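Local coordinates for protein diguanylate cyclase (Pseudomonas aeruginosa, PDB 5M3C) that joins a GGDEF domain of the diguanylate cyclase family, which holds guanosine-5'-triphosphate and calcium, to an EAL domain with a calcium site of its own, at residues K62-R67 / N108-P113; V127-F132 / I161-R166. All blocks are in the same frame, centred on the assembly; numbering follows the deposited sequence.

Contact 1. Residues K62-R67 / N108-P113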
loop_
_atom_site.group_PDB
_atom_site.type_symbol
_atom_site.label_atom_id
_atom_site.label_comp_id
_atom_site.label_asym_id
_atom_site.label_seq_id
_atom_site.Cartn_x
_atom_site.Cartn_y
_atom_site.Cartn_z
ATOM N N LYS B 62 -7.281 31.207 -18.181
ATOM C CA LYS B 62 -8.231 31.631 -19.202
ATOM C C LYS B 62 -9.111 30.457 -19.612
ATOM O O LYS B 62 -10.331 30.593 -19.730
ATOM C CB LYS B 62 -7.493 32.185 -20.422
ATOM C CG LYS B 62 -8.399 32.866 -21.437
ATOM N N ALA B 63 -8.483 29.303 -19.818
ATOM C CA ALA B 63 -9.193 28.095 -20.235
ATOM C C ALA B 63 -10.163 27.616 -19.160
ATOM O O ALA B 63 -11.294 27.231 -19.460
ATOM C CB ALA B 63 -8.200 26.994 -20.570
ATOM N N ILE B 64 -9.713 27.634 -17.910
ATOM C CA ILE B 64 -10.555 27.219 -16.799
ATOM C C ILE B 64 -11.758 28.146 -16.685
ATOM O O ILE B 64 -12.894 27.695 -16.544
ATOM C CB ILE B 64 -9.791 27.243 -15.464
ATOM C CG1 ILE B 64 -8.641 26.237 -15.481
ATOM C CG2 ILE B 64 -10.733 26.924 -14.313
ATOM C CD1 ILE B 64 -7.658 26.433 -14.348
ATOM N N ALA B 65 -11.495 29.446 -16.743
ATOM C CA ALA B 65 -12.549 30.444 -16.611
ATOM C C ALA B 65 -13.656 30.207 -17.630
ATOM O O ALA B 65 -14.840 30.188 -17.288
ATOM C CB ALA B 65 -11.970 31.839 -16.781
ATOM N N GLU B 66 -13.260 30.024 -18.886
ATOM C CA GLU B 66 -14.215 29.854 -19.975
ATOM C C GLU B 66 -15.030 28.567 -19.837
ATOM O O GLU B 66 -16.211 28.544 -20.179
ATOM C CB GLU B 66 -13.492 29.896 -21.324
ATOM C CG GLU B 66 -12.920 31.270 -21.653
ATOM C CD GLU B 66 -12.031 31.273 -22.883
ATOM O OE1 GLU B 66 -11.765 30.186 -23.440
ATOM O OE2 GLU B 66 -11.593 32.371 -23.292
ATOM N N ARG B 67 -14.413 27.506 -19.324
ATOM C CA ARG B 67 -15.116 26.231 -19.179
ATOM C C ARG B 67 -16.156 26.264 -18.060
ATOM O O ARG B 67 -17.188 25.602 -18.151
ATOM C CB ARG B 67 -14.141 25.081 -18.935
ATOM C CG ARG B 67 -14.819 23.720 -18.950
ATOM C CD ARG B 67 -13.829 22.586 -18.769
ATOM N NE ARG B 67 -12.881 22.509 -19.874
ATOM C CZ ARG B 67 -11.912 21.606 -19.963
ATOM N NH1 ARG B 67 -11.760 20.695 -19.006
ATOM N NH2 ARG B 67 -11.092 21.615 -21.009
ATOM N N ASN B 108 -16.824 18.365 -11.976
ATOM C CA ASN B 108 -16.587 17.489 -13.114
ATOM C C ASN B 108 -16.008 18.248 -14.306
ATOM O O ASN B 108 -15.507 17.637 -15.253
ATOM C CB ASN B 108 -17.884 16.792 -13.522
ATOM C CG ASN B 108 -17.647 15.630 -14.466
ATOM O OD1 ASN B 108 -16.663 14.897 -14.333
ATOM N ND2 ASN B 108 -18.551 15.450 -15.428
ATOM N N ALA B 109 -16.076 19.574 -14.260
ATOM C CA ALA B 109 -15.508 20.400 -15.320
ATOM C C ALA B 109 -13.985 20.325 -15.299
ATOM O O ALA B 109 -13.324 20.613 -16.298
ATOM C CB ALA B 109 -15.971 21.842 -15.175
ATOM N N PHE B 110 -13.439 19.935 -14.150
ATOM C CA PHE B 110 -11.994 19.800 -13.977
ATOM C C PHE B 110 -11.502 18.382 -14.264
ATOM O O PHE B 110 -10.301 18.110 -14.194
ATOM C CB PHE B 110 -11.591 20.204 -12.556
ATOM C CG PHE B 110 -11.696 21.678 -12.294
ATOM C CD1 PHE B 110 -10.659 22.531 -12.636
ATOM C CD2 PHE B 110 -12.833 22.214 -11.714
ATOM C CE1 PHE B 110 -10.753 23.889 -12.401
ATOM C CE2 PHE B 110 -12.933 23.571 -11.476
ATOM C CZ PHE B 110 -11.890 24.410 -11.820
ATOM N N THR B 111 -12.426 17.480 -14.581
ATOM C CA THR B 111 -12.071 16.100 -14.890
ATOM C C THR B 111 -11.224 16.040 -16.155
ATOM O O THR B 111 -10.141 15.457 -16.164
ATOM C CB THR B 111 -13.322 15.226 -15.075
ATOM O OG1 THR B 111 -13.889 14.932 -13.792
ATOM N N ALA B 112 -11.721 16.651 -17.222
ATOM C CA ALA B 112 -10.967 16.731 -18.467
ATOM C C ALA B 112 -9.803 17.707 -18.315
ATOM O O ALA B 112 -9.871 18.644 -17.519
ATOM C CB ALA B 112 -11.874 17.164 -19.608
ATOM N N PRO B 113 -8.730 17.495 -19.088
ATOM C CA PRO B 113 -7.605 18.413 -19.026
ATOM C C PRO B 113 -7.932 19.705 -19.754
ATOM O O PRO B 113 -8.992 19.814 -20.370
ATOM C CB PRO B 113 -6.489 17.652 -19.743
ATOM C CG PRO B 113 -7.187 16.720 -20.678
ATOM C CD PRO B 113 -8.589 16.510 -20.174
#
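Arg-67 leaves its helix with CG anti to the backbone N (chi1 -173°). It then bends at chi3 (-64°), so that the edge of the guanidinium meets the backbone of residues 109-113. Arg-67 NH1 donates to Ala-109 O at 3.1 Å. This bond is nearly straight (168°) and runs close to the C=O axis. Arg-67 NH2 donates to Pro-113 O at 2.8 Å, on a lone pair in the carbonyl plane. Both oxygens lie near the guanidinium plane, which fixes how the group is turned. NH1 also makes weak hydrogen bonds to Ala-112 O and to Pro-113 O. The charge thus serves three carbonyls of a loop. In the GGDEF fold seen here, this loop runs from helix 96-108 to strand 114-116, and helix 54-70 packs against it. Arg-67 also makes a cation-pi contact with Phe-114. One turn back, Ile-64 has CG2 anti to its backbone N. Ile-64 CG2 meets the Phe-110 ring obliquely, 3.6 Å from Phe-110 CE1, and the two side chains cross at about a right angle. Leu-42 touches both. Within 108-113, Thr-111 OG1 donates to Asn-108 OD1 at 2.8 Å. Pro-113 packs on Gly-10 of the second subunit.

Contact 2. Residues V127-F132 / I161-R166; sequences VGIALF and IEYYTR
Val-127 O is gripped twice by the neighbouring strand. Glu-162 N donates to Val-127 O at 2.8 Å, nearly along the C=O axis. Ile-161 CA lies 3.3 Å from Val-127 O in a CA-H...O contact. Glu-162 O is held in the same way, by Ile-129 N at 2.8 Å and by Gly-128 CA. Past Tyr-163 the ladder weakens, and Tyr-164 N reaches Ile-129 O only in a weak bond. The strands run parallel and pair Val-127 with Ile-161, Gly-128 with Glu-162 and Ile-129 with Tyr-163. They belong to a beta-alpha-beta unit whose connection carries helix 139-155. Ile-129 points its CD1 over one face of the Tyr-163 ring, a CH-pi contact 3.7 Å from the ring centroid and 20° off the normal. Ile-129 CD1 also lies 3.5 Å from Ile-161 CG2. Val-127 CB packs on Ile-161 CG1 at 3.9 Å. Helix 96-108 covers the face of Val-127, Ile-129, Ile-161 and Tyr-163, with Ala-103 touching both isoleucines. Its Glu-100 makes a weak hydrogen bond with Tyr-163 OH. On the other face, Glu-162 leads its carboxylate away, and OE2 makes salt bridges with Arg-160 and Arg-156. Backbone bonds therefore set the register, while apolar contacts fill the face beneath helix 96-108.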
loop_
_atom_site.group_PDB
_atom_site.type_symbol
_atom_site.label_atom_id
_atom_site.label_comp_id
_atom_site.label_asym_id
_atom_site.label_seq_id
_atom_site.Cartn_x
_atom_site.Cartn_y
_atom_site.Cartn_z
ATOM N N VAL B 127 -13.824 23.341 -3.629
ATOM C CA VAL B 127 -15.013 24.177 -3.694
ATOM C C VAL B 127 -15.717 24.291 -2.351
ATOM O O VAL B 127 -16.026 23.286 -1.705
ATOM C CB VAL B 127 -16.017 23.636 -4.727
ATOM C CG1 VAL B 127 -17.173 24.608 -4.900
ATOM C CG2 VAL B 127 -15.327 23.384 -6.058
ATOM N N GLY B 128 -15.975 25.529 -1.942
ATOM C CA GLY B 128 -16.735 25.789 -0.726
ATOM C C GLY B 128 -18.079 26.370 -1.096
ATOM O O GLY B 128 -18.174 27.160 -2.030
ATOM N N ILE B 129 -19.125 25.978 -0.375
ATOM C CA ILE B 129 -20.472 26.467 -0.671
ATOM C C ILE B 129 -21.070 27.234 0.501
ATOM O O ILE B 129 -21.025 26.772 1.640
ATOM C CB ILE B 129 -21.434 25.315 -1.020
ATOM C CG1 ILE B 129 -20.814 24.391 -2.067
ATOM C CG2 ILE B 129 -22.757 25.868 -1.530
ATOM C CD1 ILE B 129 -21.673 23.189 -2.398
ATOM N N ALA B 130 -21.636 28.403 0.215
ATOM C CA ALA B 130 -22.374 29.160 1.222
ATOM C C ALA B 130 -23.766 29.473 0.700
ATOM O O ALA B 130 -23.910 30.067 -0.361
ATOM C CB ALA B 130 -21.641 30.443 1.571
ATOM N N LEU B 131 -24.789 29.069 1.446
ATOM C CA LEU B 131 -26.173 29.294 1.040
ATOM C C LEU B 131 -26.736 30.539 1.708
ATOM O O LEU B 131 -26.378 30.853 2.841
ATOM C CB LEU B 131 -27.036 28.088 1.414
ATOM C CG LEU B 131 -26.799 26.801 0.621
ATOM C CD1 LEU B 131 -27.353 25.601 1.370
ATOM C CD2 LEU B 131 -27.417 26.902 -0.765
ATOM N N PHE B 132 -27.612 31.251 1.006
ATOM C CA PHE B 132 -28.359 32.338 1.632
ATOM C C PHE B 132 -29.858 32.069 1.556
ATOM O O PHE B 132 -30.351 31.526 0.562
ATOM C CB PHE B 132 -28.002 33.708 1.036
ATOM C CG PHE B 132 -28.191 33.813 -0.453
ATOM C CD1 PHE B 132 -27.159 33.494 -1.320
ATOM C CD2 PHE B 132 -29.383 34.280 -0.983
ATOM C CE1 PHE B 132 -27.321 33.614 -2.689
ATOM C CE2 PHE B 132 -29.551 34.400 -2.351
ATOM C CZ PHE B 132 -28.519 34.069 -3.205
ATOM N N ILE B 161 -15.779 19.005 -2.589
ATOM C CA ILE B 161 -16.727 20.074 -2.301
ATOM C C ILE B 161 -17.090 20.055 -0.821
ATOM O O ILE B 161 -17.204 18.987 -0.224
ATOM C CB ILE B 161 -18.004 19.914 -3.150
ATOM C CG1 ILE B 161 -17.673 20.127 -4.628
ATOM C CG2 ILE B 161 -19.078 20.894 -2.709
ATOM C CD1 ILE B 161 -18.809 19.807 -5.576
ATOM N N GLU B 162 -17.257 21.232 -0.225
ATOM C CA GLU B 162 -17.671 21.308 1.174
ATOM C C GLU B 162 -18.690 22.411 1.423
ATOM O O GLU B 162 -18.618 23.491 0.836
ATOM C CB GLU B 162 -16.459 21.518 2.081
ATOM C CG GLU B 162 -15.537 20.313 2.175
ATOM C CD GLU B 162 -16.175 19.131 2.883
ATOM O OE1 GLU B 162 -16.905 19.348 3.876
ATOM O OE2 GLU B 162 -15.937 17.985 2.453
ATOM N N TYR B 163 -19.644 22.122 2.302
ATOM C CA TYR B 163 -20.635 23.108 2.715
ATOM C C TYR B 163 -20.164 23.853 3.952
ATOM O O TYR B 163 -19.327 23.360 4.709
ATOM C CB TYR B 163 -21.983 22.441 2.993
ATOM C CG TYR B 163 -22.779 22.165 1.744
ATOM C CD1 TYR B 163 -22.630 20.972 1.054
ATOM C CD2 TYR B 163 -23.669 23.107 1.243
ATOM C CE1 TYR B 163 -23.351 20.717 -0.096
ATOM C CE2 TYR B 163 -24.395 22.861 0.092
ATOM C CZ TYR B 163 -24.232 21.663 -0.572
ATOM O OH TYR B 163 -24.947 21.403 -1.718
ATOM N N TYR B 164 -20.709 25.046 4.152
ATOM C CA TYR B 164 -20.354 25.858 5.300
ATOM C C TYR B 164 -20.933 25.252 6.571
ATOM O O TYR B 164 -21.976 24.602 6.537
ATOM C CB TYR B 164 -20.864 27.289 5.125
ATOM C CG TYR B 164 -20.626 28.159 6.338
ATOM C CD1 TYR B 164 -19.340 28.541 6.697
ATOM C CD2 TYR B 164 -21.683 28.593 7.126
ATOM C CE1 TYR B 164 -19.113 29.332 7.807
ATOM C CE2 TYR B 164 -21.466 29.386 8.239
ATOM C CZ TYR B 164 -20.179 29.751 8.575
ATOM O OH TYR B 164 -19.952 30.539 9.681
ATOM N N THR B 165 -20.237 25.448 7.683
ATOM C CA THR B 165 -20.763 25.088 8.996
ATOM C C THR B 165 -20.280 26.110 10.023
ATOM O O THR B 165 -19.183 26.656 9.901
ATOM C CB THR B 165 -20.348 23.665 9.438
ATOM O OG1 THR B 165 -18.957 23.644 9.787
ATOM C CG2 THR B 165 -20.620 22.639 8.338
ATOM N N ARG B 166 -21.108 26.359 11.030
ATOM C CA ARG B 166 -20.833 27.383 12.038
ATOM C C ARG B 166 -19.358 27.461 12.446
ATOM O O ARG B 166 -18.819 28.550 12.630
ATOM C CB ARG B 166 -21.700 27.133 13.279
ATOM C CG ARG B 166 -21.466 28.109 14.421
ATOM C CD ARG B 166 -22.364 27.798 15.610
#

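Overall arrangement
Both contacts lie in the GGDEF half of the chain, with centres about 21 Å apart, and they do not touch. Two elements link them. Helix 96-108 packs on contact 2, and the loop leaving it supplies one side of contact 1. Strand 119-132 carries half of contact 2 and also touches Ile-64, Phe-110 and Pro-113 of contact 1. Contact 1 is buried, yet its main bonds run from a charged side chain to loop carbonyls. Contact 2, a strand pair, is only partly buried, and its polar bonds across the segments are all backbone to backbone.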